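Local coordinates for UTP-glucose-1-phosphate uridylyltransferase 2 (Trypanosoma brucei, PDB 3GUE), which probably catalyses the reaction of UTP with alpha-D-glucose 1-phosphate to give UDP-glucose and diphosphate, and binds UDP-glucose in its active site, at residues A[234-248]-A[355-369]. Residues are numbered along the deposited sequence; the frame is centred on the assembly and turned at random.
Sequences YMHEKQLGFLMEVCR and AISLFDRSEAVVVPR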
ATOM      1  N   TYR A 234      10.036  18.687  12.030  1.00 26.31           N
ATOM      2  CA  TYR A 234      10.978  18.884  10.932  1.00 26.26           C
ATOM      3  C   TYR A 234      10.340  19.390   9.648  1.00 26.40           C
ATOM      4  O   TYR A 234      10.841  20.338   9.028  1.00 26.99           O
ATOM      5  CB  TYR A 234      11.712  17.596  10.618  1.00 26.47           C
ATOM      6  CG  TYR A 234      12.586  17.711   9.382  1.00 28.80           C
ATOM      7  CD1 TYR A 234      13.775  18.438   9.418  1.00 29.80           C
ATOM      8  CD2 TYR A 234      12.203  17.117   8.172  1.00 30.00           C
ATOM      9  CE1 TYR A 234      14.567  18.566   8.310  1.00 31.07           C
ATOM     10  CE2 TYR A 234      12.992  17.236   7.042  1.00 31.03           C
ATOM     11  CZ  TYR A 234      14.188  17.968   7.124  1.00 30.46           C
ATOM     12  OH  TYR A 234      15.014  18.096   6.020  1.00 29.88           O
ATOM     13  N   MET A 235       9.255  18.733   9.259  1.00 25.65           N
ATOM     14  CA  MET A 235       8.515  19.064   8.046  1.00 25.76           C
ATOM     15  C   MET A 235       8.032  20.517   8.077  1.00 23.52           C
ATOM     16  O   MET A 235       8.184  21.284   7.106  1.00 22.94           O
ATOM     17  CB  MET A 235       7.331  18.120   7.942  1.00 24.89           C
ATOM     18  CG  MET A 235       6.521  18.294   6.678  1.00 26.46           C
ATOM     19  SD  MET A 235       4.952  17.453   6.848  1.00 27.36           S
ATOM     20  CE  MET A 235       4.236  17.897   5.243  1.00 25.77           C
ATOM     21  N   HIS A 236       7.438  20.876   9.205  1.00 22.44           N
ATOM     22  CA  HIS A 236       7.011  22.249   9.476  1.00 22.76           C
ATOM     23  C   HIS A 236       8.152  23.317   9.466  1.00 22.91           C
ATOM     24  O   HIS A 236       8.002  24.407   8.895  1.00 22.69           O
ATOM     25  CB  HIS A 236       6.271  22.245  10.816  1.00 21.95           C
ATOM     26  CG  HIS A 236       5.764  23.585  11.229  1.00 21.82           C
ATOM     27  ND1 HIS A 236       4.656  24.175  10.655  1.00 22.94           N
ATOM     28  CD2 HIS A 236       6.201  24.445  12.171  1.00 18.22           C
ATOM     29  CE1 HIS A 236       4.446  25.350  11.219  1.00 20.16           C
ATOM     30  NE2 HIS A 236       5.371  25.536  12.142  1.00 20.46           N
ATOM     31  N   GLU A 237       9.278  22.994  10.094  1.00 23.27           N
ATOM     32  CA  GLU A 237      10.437  23.896  10.179  1.00 24.53           C
ATOM     33  C   GLU A 237      11.039  24.181   8.815  1.00 24.49           C
ATOM     34  O   GLU A 237      11.484  25.290   8.562  1.00 24.61           O
ATOM     35  CB  GLU A 237      11.541  23.293  11.057  1.00 24.13           C
ATOM     36  CG  GLU A 237      11.362  23.425  12.550  1.00 26.27           C
ATOM     37  CD  GLU A 237      11.848  22.174  13.272  1.00 28.43           C
ATOM     38  OE1 GLU A 237      12.717  21.455  12.701  1.00 27.33           O
ATOM     39  OE2 GLU A 237      11.336  21.901  14.390  1.00 28.91           O
ATOM     40  N   LYS A 238      11.083  23.157   7.961  1.00 25.96           N
ATOM     41  CA  LYS A 238      11.511  23.298   6.559  1.00 25.76           C
ATOM     42  C   LYS A 238      10.375  23.760   5.626  1.00 25.88           C
ATOM     43  O   LYS A 238      10.564  23.825   4.393  1.00 25.28           O
ATOM     44  CB  LYS A 238      12.099  21.961   6.048  1.00 26.82           C
ATOM     45  CG  LYS A 238      13.324  21.456   6.848  1.00 26.67           C
ATOM     46  CD  LYS A 238      14.576  22.356   6.717  1.00 28.89           C
ATOM     47  CE  LYS A 238      15.259  22.222   5.344  1.00 28.25           C
ATOM     48  NZ  LYS A 238      15.598  20.823   4.928  1.00 29.17           N
ATOM     49  N   GLN A 239       9.202  24.053   6.210  1.00 25.15           N
ATOM     50  CA  GLN A 239       7.999  24.512   5.478  1.00 25.48           C
ATOM     51  C   GLN A 239       7.694  23.627   4.256  1.00 25.88           C
ATOM     52  O   GLN A 239       7.467  24.131   3.135  1.00 25.93           O
ATOM     53  CB  GLN A 239       8.126  25.983   5.033  1.00 24.89           C
ATOM     54  CG  GLN A 239       8.262  27.074   6.133  1.00 25.37           C
ATOM     55  CD  GLN A 239       9.058  28.295   5.633  1.00 26.99           C
ATOM     56  OE1 GLN A 239      10.140  28.153   5.042  1.00 28.64           O
ATOM     57  NE2 GLN A 239       8.528  29.489   5.869  1.00 26.80           N
ATOM     58  N   LEU A 240       7.687  22.312   4.478  1.00 26.87           N
ATOM     59  CA  LEU A 240       7.445  21.323   3.419  1.00 26.60           C
ATOM     60  C   LEU A 240       5.959  21.111   3.213  1.00 26.25           C
ATOM     61  O   LEU A 240       5.204  21.135   4.196  1.00 26.35           O
ATOM     62  CB  LEU A 240       8.044  19.962   3.801  1.00 26.85           C
ATOM     63  CG  LEU A 240       9.521  19.797   4.148  1.00 28.10           C
ATOM     64  CD1 LEU A 240       9.820  18.319   4.260  1.00 23.92           C
ATOM     65  CD2 LEU A 240      10.371  20.463   3.093  1.00 26.98           C
ATOM     66  N   GLY A 241       5.551  20.909   1.953  1.00 25.07           N
ATOM     67  CA  GLY A 241       4.184  20.524   1.629  1.00 25.52           C
ATOM     68  C   GLY A 241       3.968  19.020   1.693  1.00 25.90           C
ATOM     69  O   GLY A 241       2.848  18.534   1.882  1.00 25.70           O
ATOM     70  N   PHE A 242       5.060  18.286   1.539  1.00 26.08           N
ATOM     71  CA  PHE A 242       5.007  16.850   1.364  1.00 26.03           C
ATOM     72  C   PHE A 242       6.334  16.266   1.856  1.00 26.74           C
ATOM     73  O   PHE A 242       7.420  16.742   1.485  1.00 26.30           O
ATOM     74  CB  PHE A 242       4.764  16.581  -0.125  1.00 25.88           C
ATOM     75  CG  PHE A 242       4.779  15.123  -0.536  1.00 24.68           C
ATOM     76  CD1 PHE A 242       3.589  14.471  -0.864  1.00 26.06           C
ATOM     77  CD2 PHE A 242       5.968  14.453  -0.683  1.00 24.41           C
ATOM     78  CE1 PHE A 242       3.604  13.139  -1.311  1.00 28.63           C
ATOM     79  CE2 PHE A 242       6.010  13.108  -1.079  1.00 28.66           C
ATOM     80  CZ  PHE A 242       4.827  12.447  -1.416  1.00 25.20           C
ATOM     81  N   LEU A 243       6.224  15.280   2.748  1.00 27.24           N
ATOM     82  CA  LEU A 243       7.335  14.495   3.199  1.00 27.60           C
ATOM     83  C   LEU A 243       7.017  13.011   3.006  1.00 27.43           C
ATOM     84  O   LEU A 243       6.016  12.520   3.508  1.00 28.09           O
ATOM     85  CB  LEU A 243       7.662  14.805   4.656  1.00 28.36           C
ATOM     86  CG  LEU A 243       8.982  14.267   5.240  1.00 29.73           C
ATOM     87  CD1 LEU A 243       9.461  15.172   6.349  1.00 32.41           C
ATOM     88  CD2 LEU A 243       8.911  12.798   5.742  1.00 30.27           C
ATOM     89  N   MET A 244       7.882  12.310   2.277  1.00 27.85           N
ATOM     90  CA  MET A 244       7.802  10.846   2.113  1.00 28.07           C
ATOM     91  C   MET A 244       8.818  10.099   2.985  1.00 28.17           C
ATOM     92  O   MET A 244      10.010  10.382   2.909  1.00 27.84           O
ATOM     93  CB  MET A 244       8.104  10.497   0.647  1.00 28.16           C
ATOM     94  CG  MET A 244       8.216   8.994   0.397  1.00 29.68           C
ATOM     95  SD  MET A 244       8.723   8.582  -1.272  1.00 28.62           S
ATOM     96  CE  MET A 244       7.293   9.120  -2.219  1.00 29.17           C
ATOM     97  N   GLU A 245       8.372   9.132   3.794  1.00 27.36           N
ATOM     98  CA  GLU A 245       9.306   8.272   4.508  1.00 27.81           C
ATOM     99  C   GLU A 245       9.734   7.153   3.555  1.00 26.52           C
ATOM    100  O   GLU A 245       8.883   6.586   2.883  1.00 27.19           O
ATOM    101  CB  GLU A 245       8.679   7.676   5.793  1.00 27.34           C
ATOM    102  CG  GLU A 245       8.072   8.659   6.795  1.00 28.05           C
ATOM    103  CD  GLU A 245       7.773   7.967   8.121  1.00 30.64           C
ATOM    104  OE1 GLU A 245       7.758   6.708   8.138  1.00 27.00           O
ATOM    105  OE2 GLU A 245       7.594   8.670   9.147  1.00 32.93           O
ATOM    106  N   VAL A 246      11.041   6.911   3.438  1.00 26.29           N
ATOM    107  CA  VAL A 246      11.595   5.767   2.689  1.00 25.80           C
ATOM    108  C   VAL A 246      12.464   4.890   3.598  1.00 27.15           C
ATOM    109  O   VAL A 246      12.967   5.354   4.626  1.00 27.33           O
ATOM    110  CB  VAL A 246      12.447   6.206   1.464  1.00 25.79           C
ATOM    111  CG1 VAL A 246      11.615   6.975   0.442  1.00 24.63           C
ATOM    112  CG2 VAL A 246      13.688   7.026   1.901  1.00 23.40           C
ATOM    113  N   CYS A 247      12.656   3.625   3.201  1.00 27.27           N
ATOM    114  CA  CYS A 247      13.603   2.743   3.869  1.00 26.79           C
ATOM    115  C   CYS A 247      14.730   2.349   2.910  1.00 26.97           C
ATOM    116  O   CYS A 247      14.539   2.282   1.679  1.00 27.03           O
ATOM    117  CB  CYS A 247      12.882   1.480   4.383  1.00 25.84           C
ATOM    118  SG  CYS A 247      11.681   1.738   5.753  1.00 26.52           S
ATOM    119  N   ARG A 248      15.905   2.086   3.474  1.00 27.13           N
ATOM    120  CA  ARG A 248      16.929   1.326   2.779  1.00 27.91           C
ATOM    121  C   ARG A 248      16.262   0.020   2.316  1.00 28.17           C
ATOM    122  O   ARG A 248      15.807  -0.808   3.124  1.00 28.32           O
ATOM    123  CB  ARG A 248      18.153   1.089   3.698  1.00 27.12           C
ATOM    124  CG  ARG A 248      19.162   0.027   3.226  1.00 29.53           C
ATOM    125  CD  ARG A 248      19.989   0.507   2.050  1.00 32.40           C
ATOM    126  NE  ARG A 248      21.012  -0.459   1.631  1.00 35.89           N
ATOM    127  CZ  ARG A 248      21.867  -0.264   0.627  1.00 37.08           C
ATOM    128  NH1 ARG A 248      21.837   0.870  -0.061  1.00 37.06           N
ATOM    129  NH2 ARG A 248      22.760  -1.207   0.306  1.00 40.00           N
ATOM    130  N   ALA A 355       2.790  12.569  -5.966  1.00 23.35           N
ATOM    131  CA  ALA A 355       2.671  14.003  -5.624  1.00 23.41           C
ATOM    132  C   ALA A 355       3.991  14.582  -5.098  1.00 22.93           C
ATOM    133  O   ALA A 355       4.084  15.775  -4.773  1.00 22.75           O
ATOM    134  CB  ALA A 355       1.541  14.243  -4.599  1.00 22.99           C
ATOM    135  N   ILE A 356       5.000  13.734  -4.962  1.00 22.68           N
ATOM    136  CA  ILE A 356       6.295  14.217  -4.473  1.00 23.66           C
ATOM    137  C   ILE A 356       6.915  15.284  -5.389  1.00 24.62           C
ATOM    138  O   ILE A 356       7.557  16.201  -4.891  1.00 25.15           O
ATOM    139  CB  ILE A 356       7.293  13.068  -4.152  1.00 23.30           C
ATOM    140  CG1 ILE A 356       8.544  13.619  -3.438  1.00 21.17           C
ATOM    141  CG2 ILE A 356       7.620  12.224  -5.413  1.00 26.12           C
ATOM    142  CD1 ILE A 356       9.629  12.574  -3.304  1.00 22.00           C
ATOM    143  N   SER A 357       6.690  15.213  -6.703  1.00 25.16           N
ATOM    144  CA  SER A 357       7.160  16.316  -7.584  1.00 26.97           C
ATOM    145  C   SER A 357       6.176  17.485  -7.753  1.00 27.55           C
ATOM    146  O   SER A 357       6.540  18.550  -8.263  1.00 28.89           O
ATOM    147  CB  SER A 357       7.564  15.796  -8.968  1.00 27.09           C
ATOM    148  OG  SER A 357       6.439  15.448  -9.760  1.00 27.88           O
ATOM    149  N   LEU A 358       4.935  17.292  -7.330  1.00 27.22           N
ATOM    150  CA  LEU A 358       3.867  18.274  -7.595  1.00 26.81           C
ATOM    151  C   LEU A 358       3.788  19.391  -6.554  1.00 26.40           C
ATOM    152  O   LEU A 358       3.441  20.529  -6.871  1.00 26.10           O
ATOM    153  CB  LEU A 358       2.529  17.562  -7.715  1.00 26.57           C
ATOM    154  CG  LEU A 358       2.404  16.499  -8.787  1.00 28.07           C
ATOM    155  CD1 LEU A 358       1.009  15.941  -8.744  1.00 30.41           C
ATOM    156  CD2 LEU A 358       2.721  17.059 -10.176  1.00 28.24           C
ATOM    157  N   PHE A 359       4.116  19.053  -5.308  1.00 26.92           N
ATOM    158  CA  PHE A 359       4.184  20.029  -4.213  1.00 27.12           C
ATOM    159  C   PHE A 359       5.392  20.946  -4.396  1.00 27.14           C
ATOM    160  O   PHE A 359       6.458  20.495  -4.862  1.00 27.46           O
ATOM    161  CB  PHE A 359       4.243  19.303  -2.859  1.00 27.01           C
ATOM    162  CG  PHE A 359       2.893  18.833  -2.346  1.00 28.11           C
ATOM    163  CD1 PHE A 359       2.090  19.683  -1.561  1.00 27.62           C
ATOM    164  CD2 PHE A 359       2.422  17.544  -2.636  1.00 26.08           C
ATOM    165  CE1 PHE A 359       0.853  19.252  -1.079  1.00 25.82           C
ATOM    166  CE2 PHE A 359       1.179  17.105  -2.149  1.00 27.27           C
ATOM    167  CZ  PHE A 359       0.396  17.953  -1.359  1.00 25.71           C
ATOM    168  N   ASP A 360       5.234  22.221  -4.036  1.00 26.86           N
ATOM    169  CA  ASP A 360       6.322  23.184  -4.165  1.00 27.43           C
ATOM    170  C   ASP A 360       7.552  22.771  -3.367  1.00 27.09           C
ATOM    171  O   ASP A 360       8.664  22.809  -3.882  1.00 27.48           O
ATOM    172  CB  ASP A 360       5.895  24.611  -3.764  1.00 28.41           C
ATOM    173  CG  ASP A 360       7.003  25.666  -4.035  1.00 29.87           C
ATOM    174  OD1 ASP A 360       7.899  25.430  -4.885  1.00 31.71           O
ATOM    175  OD2 ASP A 360       6.986  26.743  -3.402  1.00 32.76           O
ATOM    176  N   ARG A 361       7.360  22.375  -2.116  1.00 26.74           N
ATOM    177  CA  ARG A 361       8.486  21.980  -1.274  1.00 26.00           C
ATOM    178  C   ARG A 361       8.244  20.566  -0.753  1.00 26.83           C
ATOM    179  O   ARG A 361       7.354  20.337   0.084  1.00 25.84           O
ATOM    180  CB  ARG A 361       8.653  22.965  -0.125  1.00 25.94           C
ATOM    181  CG  ARG A 361       8.951  24.391  -0.543  1.00 24.14           C
ATOM    182  CD  ARG A 361       8.996  25.294   0.672  1.00 24.98           C
ATOM    183  NE  ARG A 361      10.057  24.839   1.575  1.00 26.44           N
ATOM    184  CZ  ARG A 361      11.330  25.194   1.437  1.00 27.51           C
ATOM    185  NH1 ARG A 361      11.671  26.027   0.449  1.00 28.84           N
ATOM    186  NH2 ARG A 361      12.244  24.730   2.278  1.00 25.58           N
ATOM    187  N   SER A 362       9.024  19.617  -1.266  1.00 26.43           N
ATOM    188  CA  SER A 362       8.835  18.232  -0.925  1.00 27.50           C
ATOM    189  C   SER A 362      10.177  17.585  -0.590  1.00 27.69           C
ATOM    190  O   SER A 362      11.223  18.035  -1.049  1.00 28.75           O
ATOM    191  CB  SER A 362       8.075  17.489  -2.036  1.00 27.20           C
ATOM    192  OG  SER A 362       8.925  17.159  -3.105  1.00 29.73           O
ATOM    193  N   GLU A 363      10.152  16.545   0.230  1.00 28.09           N
ATOM    194  CA  GLU A 363      11.370  15.861   0.630  1.00 27.96           C
ATOM    195  C   GLU A 363      11.084  14.388   0.886  1.00 27.79           C
ATOM    196  O   GLU A 363       9.945  14.004   1.201  1.00 28.02           O
ATOM    197  CB  GLU A 363      11.944  16.501   1.898  1.00 27.63           C
ATOM    198  CG  GLU A 363      12.700  17.844   1.679  1.00 29.34           C
ATOM    199  CD  GLU A 363      13.595  18.246   2.849  1.00 29.35           C
ATOM    200  OE1 GLU A 363      13.793  17.428   3.757  1.00 31.79           O
ATOM    201  OE2 GLU A 363      14.111  19.383   2.853  1.00 32.86           O
ATOM    202  N   ALA A 364      12.124  13.569   0.745  1.00 26.99           N
ATOM    203  CA  ALA A 364      12.090  12.196   1.199  1.00 26.64           C
ATOM    204  C   ALA A 364      13.184  12.021   2.267  1.00 26.71           C
ATOM    205  O   ALA A 364      14.294  12.556   2.128  1.00 27.26           O
ATOM    206  CB  ALA A 364      12.320  11.267   0.038  1.00 26.96           C
ATOM    207  N   VAL A 365      12.876  11.271   3.324  1.00 26.33           N
ATOM    208  CA  VAL A 365      13.832  11.005   4.421  1.00 25.52           C
ATOM    209  C   VAL A 365      13.931   9.515   4.707  1.00 26.29           C
ATOM    210  O   VAL A 365      12.901   8.820   4.735  1.00 26.43           O
ATOM    211  CB  VAL A 365      13.365  11.718   5.725  1.00 25.29           C
ATOM    212  CG1 VAL A 365      14.419  11.583   6.884  1.00 26.18           C
ATOM    213  CG2 VAL A 365      13.015  13.156   5.452  1.00 25.03           C
ATOM    214  N   VAL A 366      15.140   9.006   4.958  1.00 26.00           N
ATOM    215  CA  VAL A 366      15.273   7.579   5.302  1.00 25.67           C
ATOM    216  C   VAL A 366      14.909   7.287   6.760  1.00 25.87           C
ATOM    217  O   VAL A 366      15.472   7.889   7.676  1.00 26.47           O
ATOM    218  CB  VAL A 366      16.676   6.975   4.969  1.00 25.79           C
ATOM    219  CG1 VAL A 366      16.608   5.453   5.083  1.00 24.87           C
ATOM    220  CG2 VAL A 366      17.124   7.373   3.580  1.00 24.79           C
ATOM    221  N   VAL A 367      13.955   6.379   6.971  1.00 25.89           N
ATOM    222  CA  VAL A 367      13.476   6.071   8.317  1.00 25.48           C
ATOM    223  C   VAL A 367      13.884   4.632   8.653  1.00 25.91           C
ATOM    224  O   VAL A 367      14.187   3.834   7.739  1.00 24.58           O
ATOM    225  CB  VAL A 367      11.930   6.350   8.515  1.00 26.78           C
ATOM    226  CG1 VAL A 367      11.584   7.810   8.173  1.00 26.62           C
ATOM    227  CG2 VAL A 367      11.021   5.339   7.728  1.00 24.46           C
ATOM    228  N   PRO A 368      13.982   4.311   9.959  1.00 25.98           N
ATOM    229  CA  PRO A 368      14.297   2.938  10.319  1.00 26.52           C
ATOM    230  C   PRO A 368      13.229   1.930   9.814  1.00 27.16           C
ATOM    231  O   PRO A 368      12.046   2.254   9.719  1.00 25.98           O
ATOM    232  CB  PRO A 368      14.324   2.967  11.850  1.00 26.08           C
ATOM    233  CG  PRO A 368      14.498   4.416  12.211  1.00 26.23           C
ATOM    234  CD  PRO A 368      13.809   5.177  11.142  1.00 27.12           C
ATOM    235  N   ARG A 369      13.673   0.724   9.477  1.00 27.53           N
ATOM    236  CA  ARG A 369      12.763  -0.329   9.054  1.00 27.69           C
ATOM    237  C   ARG A 369      11.624  -0.576  10.036  1.00 26.62           C
ATOM    238  O   ARG A 369      10.620  -1.120   9.639  1.00 26.08           O
ATOM    239  CB  ARG A 369      13.523  -1.645   8.802  1.00 27.70           C
ATOM    240  CG  ARG A 369      12.690  -2.700   8.087  1.00 28.79           C
ATOM    241  CD  ARG A 369      13.066  -2.796   6.621  1.00 27.78           C
ATOM    242  NE  ARG A 369      12.106  -3.576   5.838  1.00 26.84           N
ATOM    243  CZ  ARG A 369      11.827  -3.336   4.553  1.00 24.33           C
ATOM    244  NH1 ARG A 369      12.401  -2.315   3.931  1.00 20.09           N
ATOM    245  NH2 ARG A 369      10.936  -4.067   3.905  1.00 21.54           N
TER
HETATM  246  O   HOH W   1      15.786   2.318   6.433  1.00 23.97           O
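Strands 242-248 and 362-366 pair in parallel, their axes 22° apart, F242 beside S362 through V246 beside V366: the N-H groups of E363, V365 and V367 donate to the carbonyls of F242, M244 and V246, and those of M244 and V246 return bonds to E363 O and V365 O. Ahead of this ladder, G241 N donates to R361 O at 2.7 Å. On the face bearing L243 and E363, the carboxylate of E363 is held by both its oxygens: OE1 takes the hydroxyl of Y234 (OH to OE1 2.7 Å) and OE2 the ammonium of K238 in a salt bridge (NZ to OE2 2.9 Å), each through a syn lone pair. The bent K238 chain also brings NZ to Y234 OH (3.0 Å), while L240 packs its methyls against the E363 stem. At the start of the pairing, the R361 guanidinium grips K238 O side-on with NE and NH2, just where Q239 ends the helix in a Schellman motif. On the other face, chi1 of F242 (176°) carries its ring to the 355-359 turn, where I356 CA lies over one face in a CH-pi contact. M244, on the same face, lies beside the UDP-glucose-binding N302, about 6 Å from the bound UDP-glucose. Strand 362-366 is outermost in the mixed GT-A sheet; strand 300-309 runs antiparallel along the far edge of 242-248, I64 of helix 61-64 touches Y234 and V365, and helix 310-319 packs on F359.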